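Long-range contact in SAM-dependent methyltransferase (Pyrococcus horikoshii, PDB 1WZN), which probably transfers a methyl group from S-adenosylmethionine to an acceptor substrate, leaving S-adenosylhomocysteine as product: residues M1-D13 and L71-A83. Numbering follows the deposited sequence.
With SAH (S-adenosyl-L-homocysteine), chain F; SO4 (sulfate ion), chain D.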
loop_
_atom_site.group_PDB
_atom_site.type_symbol
_atom_site.label_atom_id
_atom_site.label_comp_id
_atom_site.label_asym_id
_atom_site.label_seq_id
_atom_site.Cartn_x
_atom_site.Cartn_y
_atom_site.Cartn_z
ATOM N N MET A 1 14.348 -16.483 -22.309
ATOM C CA MET A 1 13.610 -17.444 -21.437
ATOM C C MET A 1 14.502 -18.621 -21.048
ATOM O O MET A 1 15.523 -18.875 -21.683
ATOM C CB MET A 1 12.367 -17.970 -22.162
ATOM C CG MET A 1 12.677 -18.883 -23.341
ATOM S SD MET A 1 11.201 -19.591 -24.121
ATOM C CE MET A 1 11.102 -18.576 -25.617
ATOM N N TYR A 2 14.098 -19.333 -20.001
ATOM C CA TYR A 2 14.823 -20.494 -19.495
ATOM C C TYR A 2 16.193 -20.196 -18.886
ATOM O O TYR A 2 16.957 -21.126 -18.618
ATOM C CB TYR A 2 14.993 -21.548 -20.594
ATOM C CG TYR A 2 13.708 -21.961 -21.282
ATOM C CD1 TYR A 2 12.560 -22.263 -20.546
ATOM C CD2 TYR A 2 13.658 -22.094 -22.669
ATOM C CE1 TYR A 2 11.393 -22.695 -21.179
ATOM C CE2 TYR A 2 12.498 -22.523 -23.314
ATOM C CZ TYR A 2 11.372 -22.824 -22.563
ATOM O OH TYR A 2 10.235 -23.270 -23.198
ATOM N N GLU A 3 16.509 -18.922 -18.660
ATOM C CA GLU A 3 17.801 -18.560 -18.064
ATOM C C GLU A 3 18.031 -19.301 -16.749
ATOM O O GLU A 3 19.165 -19.628 -16.394
ATOM C CB GLU A 3 17.875 -17.059 -17.765
ATOM C CG GLU A 3 17.815 -16.139 -18.962
ATOM C CD GLU A 3 16.455 -16.123 -19.635
ATOM O OE1 GLU A 3 15.420 -16.366 -18.958
ATOM O OE2 GLU A 3 16.430 -15.840 -20.848
ATOM N N LEU A 4 16.949 -19.538 -16.019
ATOM C CA LEU A 4 17.019 -20.219 -14.730
ATOM C C LEU A 4 17.421 -21.688 -14.847
ATOM O O LEU A 4 17.982 -22.261 -13.911
ATOM C CB LEU A 4 15.663 -20.115 -14.031
ATOM C CG LEU A 4 15.507 -20.669 -12.616
ATOM C CD1 LEU A 4 16.419 -19.910 -11.657
ATOM C CD2 LEU A 4 14.051 -20.534 -12.186
ATOM N N TYR A 5 17.154 -22.285 -16.007
ATOM C CA TYR A 5 17.432 -23.702 -16.233
ATOM C C TYR A 5 18.679 -24.003 -17.044
ATOM O O TYR A 5 19.018 -25.168 -17.278
ATOM C CB TYR A 5 16.214 -24.331 -16.901
ATOM C CG TYR A 5 14.940 -23.904 -16.218
ATOM C CD1 TYR A 5 14.817 -24.000 -14.835
ATOM C CD2 TYR A 5 13.873 -23.372 -16.941
ATOM C CE1 TYR A 5 13.674 -23.581 -14.184
ATOM C CE2 TYR A 5 12.716 -22.948 -16.295
ATOM C CZ TYR A 5 12.629 -23.054 -14.916
ATOM O OH TYR A 5 11.512 -22.621 -14.247
ATOM N N THR A 6 19.363 -22.953 -17.473
ATOM C CA THR A 6 20.590 -23.113 -18.234
ATOM C C THR A 6 21.767 -22.466 -17.508
ATOM O O THR A 6 22.550 -23.116 -16.829
ATOM C CB THR A 6 20.392 -22.497 -19.624
ATOM O OG1 THR A 6 19.895 -21.159 -19.492
ATOM C CG2 THR A 6 19.381 -23.321 -20.421
ATOM N N LEU A 7 21.897 -21.140 -17.673
ATOM C CA LEU A 7 23.020 -20.464 -17.037
ATOM C C LEU A 7 22.958 -20.523 -15.500
ATOM O O LEU A 7 23.974 -20.500 -14.820
ATOM C CB LEU A 7 23.085 -19.019 -17.541
ATOM C CG LEU A 7 23.448 -18.945 -19.029
ATOM C CD1 LEU A 7 22.663 -17.869 -19.780
ATOM C CD2 LEU A 7 24.931 -18.648 -19.276
ATOM N N LEU A 8 21.718 -20.580 -14.944
ATOM C CA LEU A 8 21.577 -20.587 -13.478
ATOM C C LEU A 8 21.299 -21.994 -12.939
ATOM O O LEU A 8 21.025 -22.207 -11.763
ATOM C CB LEU A 8 20.421 -19.653 -13.070
ATOM C CG LEU A 8 20.775 -18.167 -13.201
ATOM C CD1 LEU A 8 19.553 -17.268 -13.023
ATOM C CD2 LEU A 8 21.800 -17.707 -12.158
ATOM N N ALA A 9 21.367 -23.021 -13.779
ATOM C CA ALA A 9 21.064 -24.382 -13.329
ATOM C C ALA A 9 21.799 -24.822 -12.062
ATOM O O ALA A 9 21.186 -25.374 -11.154
ATOM C CB ALA A 9 21.326 -25.384 -14.464
ATOM N N GLU A 10 23.106 -24.588 -12.000
ATOM C CA GLU A 10 23.883 -24.985 -10.827
ATOM C C GLU A 10 23.485 -24.226 -9.554
ATOM O O GLU A 10 23.916 -24.585 -8.457
ATOM C CB GLU A 10 25.386 -24.795 -11.082
ATOM C CG GLU A 10 25.999 -25.697 -12.153
ATOM C CD GLU A 10 25.882 -27.183 -11.833
ATOM O OE1 GLU A 10 25.757 -27.541 -10.642
ATOM O OE2 GLU A 10 25.929 -27.992 -12.780
ATOM N N TYR A 11 22.662 -23.187 -9.695
ATOM C CA TYR A 11 22.215 -22.403 -8.545
ATOM C C TYR A 11 20.752 -22.670 -8.213
ATOM O O TYR A 11 20.232 -22.168 -7.218
ATOM C CB TYR A 11 22.396 -20.901 -8.814
ATOM C CG TYR A 11 23.835 -20.478 -9.003
ATOM C CD1 TYR A 11 24.684 -20.304 -7.908
ATOM C CD2 TYR A 11 24.358 -20.288 -10.280
ATOM C CE1 TYR A 11 26.024 -19.950 -8.086
ATOM C CE2 TYR A 11 25.695 -19.933 -10.466
ATOM C CZ TYR A 11 26.519 -19.768 -9.366
ATOM O OH TYR A 11 27.835 -19.423 -9.557
ATOM N N TYR A 12 20.083 -23.462 -9.046
ATOM C CA TYR A 12 18.670 -23.764 -8.827
ATOM C C TYR A 12 18.356 -24.309 -7.426
ATOM O O TYR A 12 17.433 -23.837 -6.760
ATOM C CB TYR A 12 18.174 -24.767 -9.882
ATOM C CG TYR A 12 16.668 -24.952 -9.875
ATOM C CD1 TYR A 12 15.831 -24.075 -10.577
ATOM C CD2 TYR A 12 16.079 -25.978 -9.144
ATOM C CE1 TYR A 12 14.447 -24.224 -10.544
ATOM C CE2 TYR A 12 14.695 -26.133 -9.103
ATOM C CZ TYR A 12 13.887 -25.251 -9.806
ATOM O OH TYR A 12 12.523 -25.391 -9.746
ATOM N N ASP A 13 19.109 -25.309 -6.977
ATOM C CA ASP A 13 18.866 -25.894 -5.664
ATOM C C ASP A 13 19.137 -24.897 -4.534
ATOM O O ASP A 13 18.547 -24.995 -3.458
ATOM C CB ASP A 13 19.711 -27.165 -5.472
ATOM C CG ASP A 13 19.197 -28.336 -6.305
ATOM O OD1 ASP A 13 18.191 -28.152 -7.024
ATOM O OD2 ASP A 13 19.791 -29.436 -6.241
ATOM N N LEU A 71 13.733 -30.682 -20.599
ATOM C CA LEU A 71 14.181 -30.051 -21.825
ATOM C C LEU A 71 15.645 -29.627 -21.752
ATOM O O LEU A 71 16.353 -29.646 -22.758
ATOM C CB LEU A 71 13.312 -28.818 -22.115
ATOM C CG LEU A 71 13.577 -28.043 -23.409
ATOM C CD1 LEU A 71 13.343 -28.953 -24.611
ATOM C CD2 LEU A 71 12.644 -26.835 -23.471
ATOM N N HIS A 72 16.103 -29.257 -20.560
ATOM C CA HIS A 72 17.466 -28.776 -20.409
ATOM C C HIS A 72 18.480 -29.710 -19.762
ATOM O O HIS A 72 18.337 -30.118 -18.609
ATOM C CB HIS A 72 17.444 -27.438 -19.664
ATOM C CG HIS A 72 16.680 -26.371 -20.384
ATOM N ND1 HIS A 72 15.374 -26.053 -20.077
ATOM C CD2 HIS A 72 17.023 -25.588 -21.434
ATOM C CE1 HIS A 72 14.944 -25.119 -20.910
ATOM N NE2 HIS A 72 15.925 -24.821 -21.742
ATOM N N GLU A 73 19.519 -30.017 -20.528
ATOM C CA GLU A 73 20.601 -30.886 -20.088
ATOM C C GLU A 73 21.305 -30.291 -18.870
ATOM O O GLU A 73 21.813 -31.022 -18.017
ATOM C CB GLU A 73 21.604 -31.063 -21.232
ATOM C CG GLU A 73 22.664 -32.116 -20.982
ATOM C CD GLU A 73 22.057 -33.472 -20.679
ATOM O OE1 GLU A 73 21.162 -33.909 -21.432
ATOM O OE2 GLU A 73 22.478 -34.097 -19.687
ATOM N N GLU A 74 21.339 -28.963 -18.784
ATOM C CA GLU A 74 21.995 -28.317 -17.649
ATOM C C GLU A 74 21.317 -28.690 -16.327
ATOM O O GLU A 74 21.977 -28.810 -15.289
ATOM C CB GLU A 74 22.003 -26.792 -17.823
ATOM C CG GLU A 74 22.794 -26.311 -19.040
ATOM C CD GLU A 74 21.927 -26.111 -20.270
ATOM O OE1 GLU A 74 20.951 -26.875 -20.452
ATOM O OE2 GLU A 74 22.227 -25.192 -21.062
ATOM N N MET A 75 19.998 -28.866 -16.363
ATOM C CA MET A 75 19.258 -29.251 -15.161
ATOM C C MET A 75 19.480 -30.735 -14.872
ATOM O O MET A 75 19.717 -31.126 -13.724
ATOM C CB MET A 75 17.760 -28.978 -15.337
ATOM C CG MET A 75 17.403 -27.497 -15.483
ATOM S SD MET A 75 17.685 -26.558 -13.960
ATOM C CE MET A 75 16.274 -27.034 -13.016
ATOM N N LEU A 76 19.395 -31.562 -15.913
ATOM C CA LEU A 76 19.596 -33.003 -15.770
ATOM C C LEU A 76 20.991 -33.316 -15.225
ATOM O O LEU A 76 21.182 -34.292 -14.493
ATOM C CB LEU A 76 19.407 -33.704 -17.121
ATOM C CG LEU A 76 18.031 -33.597 -17.788
ATOM C CD1 LEU A 76 18.049 -34.296 -19.139
ATOM C CD2 LEU A 76 16.976 -34.214 -16.881
ATOM N N ARG A 77 21.968 -32.489 -15.587
ATOM C CA ARG A 77 23.332 -32.698 -15.117
ATOM C C ARG A 77 23.347 -32.709 -13.592
ATOM O O ARG A 77 24.005 -33.548 -12.973
ATOM C CB ARG A 77 24.250 -31.591 -15.644
ATOM C CG ARG A 77 25.698 -31.747 -15.220
ATOM C CD ARG A 77 26.581 -30.665 -15.822
ATOM N NE ARG A 77 27.974 -30.841 -15.416
ATOM C CZ ARG A 77 28.980 -30.073 -15.828
ATOM N NH1 ARG A 77 28.752 -29.068 -16.666
ATOM N NH2 ARG A 77 30.214 -30.313 -15.403
ATOM N N VAL A 78 22.614 -31.770 -12.995
ATOM C CA VAL A 78 22.516 -31.662 -11.544
ATOM C C VAL A 78 21.767 -32.855 -10.969
ATOM O O VAL A 78 22.179 -33.440 -9.971
ATOM C CB VAL A 78 21.771 -30.359 -11.128
ATOM C CG1 VAL A 78 21.658 -30.277 -9.601
ATOM C CG2 VAL A 78 22.504 -29.145 -11.682
ATOM N N ALA A 79 20.651 -33.211 -11.596
ATOM C CA ALA A 79 19.859 -34.345 -11.132
ATOM C C ALA A 79 20.683 -35.641 -11.108
ATOM O O ALA A 79 20.658 -36.388 -10.125
ATOM C CB ALA A 79 18.629 -34.520 -12.023
ATOM N N ARG A 80 21.416 -35.905 -12.186
ATOM C CA ARG A 80 22.222 -37.123 -12.258
ATOM C C ARG A 80 23.326 -37.144 -11.210
ATOM O O ARG A 80 23.636 -38.195 -10.642
ATOM C CB ARG A 80 22.837 -37.282 -13.654
ATOM C CG ARG A 80 21.822 -37.517 -14.764
ATOM C CD ARG A 80 22.514 -37.978 -16.032
ATOM N NE ARG A 80 21.595 -38.124 -17.157
ATOM C CZ ARG A 80 21.428 -37.218 -18.114
ATOM N NH1 ARG A 80 22.116 -36.087 -18.090
ATOM N NH2 ARG A 80 20.584 -37.453 -19.110
ATOM N N ARG A 81 23.920 -35.982 -10.960
ATOM C CA ARG A 81 24.989 -35.869 -9.975
ATOM C C ARG A 81 24.460 -36.249 -8.595
ATOM O O ARG A 81 25.082 -37.033 -7.871
ATOM C CB ARG A 81 25.526 -34.434 -9.949
ATOM C CG ARG A 81 26.663 -34.194 -8.959
ATOM C CD ARG A 81 26.998 -32.711 -8.862
ATOM N NE ARG A 81 27.279 -32.133 -10.172
ATOM C CZ ARG A 81 26.733 -31.005 -10.621
ATOM N NH1 ARG A 81 25.874 -30.334 -9.862
ATOM N NH2 ARG A 81 27.034 -30.553 -11.828
ATOM N N LYS A 82 23.305 -35.693 -8.232
ATOM C CA LYS A 82 22.705 -35.982 -6.938
ATOM C C LYS A 82 22.254 -37.434 -6.830
ATOM O O LYS A 82 22.409 -38.055 -5.778
ATOM C CB LYS A 82 21.523 -35.040 -6.674
ATOM C CG LYS A 82 21.941 -33.582 -6.515
ATOM C CD LYS A 82 20.780 -32.687 -6.067
ATOM C CE LYS A 82 19.651 -32.687 -7.079
ATOM N NZ LYS A 82 18.515 -31.796 -6.673
ATOM N N ALA A 83 21.698 -37.977 -7.911
ATOM C CA ALA A 83 21.244 -39.367 -7.899
ATOM C C ALA A 83 22.439 -40.296 -7.666
ATOM O O ALA A 83 22.374 -41.228 -6.863
ATOM C CB ALA A 83 20.557 -39.710 -9.226
HETATM N N SAH F . 9.981 -30.461 -11.340
HETATM C CA SAH F . 11.204 -29.702 -10.833
HETATM C CB SAH F . 11.584 -28.462 -11.594
HETATM C CG SAH F . 10.639 -27.276 -11.698
HETATM S SD SAH F . 11.484 -26.045 -12.789
HETATM C C SAH F . 10.918 -29.382 -9.297
HETATM O O SAH F . 9.850 -29.752 -8.774
HETATM O OXT SAH F . 11.857 -28.748 -8.673
HETATM C "C5'" SAH F . 10.628 -26.154 -14.312
HETATM C "C4'" SAH F . 11.323 -27.214 -15.297
HETATM O "O4'" SAH F . 10.512 -27.130 -16.474
HETATM C "C3'" SAH F . 12.715 -26.865 -15.773
HETATM O "O3'" SAH F . 13.647 -27.871 -15.374
HETATM C "C2'" SAH F . 12.531 -26.718 -17.340
HETATM O "O2'" SAH F . 13.694 -27.102 -18.062
HETATM C "C1'" SAH F . 11.317 -27.592 -17.600
HETATM N N9 SAH F . 10.624 -27.385 -18.732
HETATM C C8 SAH F . 9.964 -26.278 -19.248
HETATM N N7 SAH F . 9.390 -26.457 -20.392
HETATM C C5 SAH F . 9.669 -27.814 -20.714
HETATM C C6 SAH F . 9.303 -28.610 -21.850
HETATM N N6 SAH F . 8.576 -28.152 -22.878
HETATM N N1 SAH F . 9.760 -29.912 -21.816
HETATM C C2 SAH F . 10.503 -30.416 -20.789
HETATM N N3 SAH F . 10.872 -29.682 -19.681
HETATM C C4 SAH F . 10.424 -28.397 -19.712
HETATM S S SO4 D . 29.182 -33.526 -12.957
HETATM O O1 SO4 D . 28.312 -33.883 -14.093
HETATM O O2 SO4 D . 28.644 -34.107 -11.711
HETATM O O3 SO4 D . 29.245 -32.058 -12.834
HETATM O O4 SO4 D . 30.537 -34.060 -13.200
HETATM O O HOH W 1 24.480 -27.715 -15.089
#
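Met75 packs against Tyr5 and Tyr12, where the N-terminal segment lies on the helix after the second strand of a Rossmann-like methyltransferase sheet, a worked example of N-terminal residues helping to complete a cofactor site. Met75, bent at chi2 and chi3 (-68° and -77°), sets CE over one face of the Tyr12 ring in a CH-pi contact, 3.9 Å from the centroid, while SD lies at the edge of Tyr5. The ribose of S-adenosylhomocysteine covers a face of Tyr5, with C3' over the ring centre. His72, the helix N-cap, sends ND1 to the ribose O2' (2.8 Å, 174°), and its CE1 sits over a face of Tyr2, 3.4 Å from CG. Tyr5 O is buried without a polar partner.

Farther along the helix the contact opens to solvent, and a water links Glu10 OE2 to Glu74 O. Arg81 grips Glu10 end-on, NH1 to OE1 and NH2 to OE2, both 2.9 Å, and a sulfate, probably from the crystallisation liquor, that Arg77 also reaches. Were Arg81 an alanine, the Glu10 carboxylate would probably lose its charged mate, with little but the water to fix its rotation. Toward helix 54-61, Lys82 NZ meets Asp13 OD2 on the syn side at 2.7 Å.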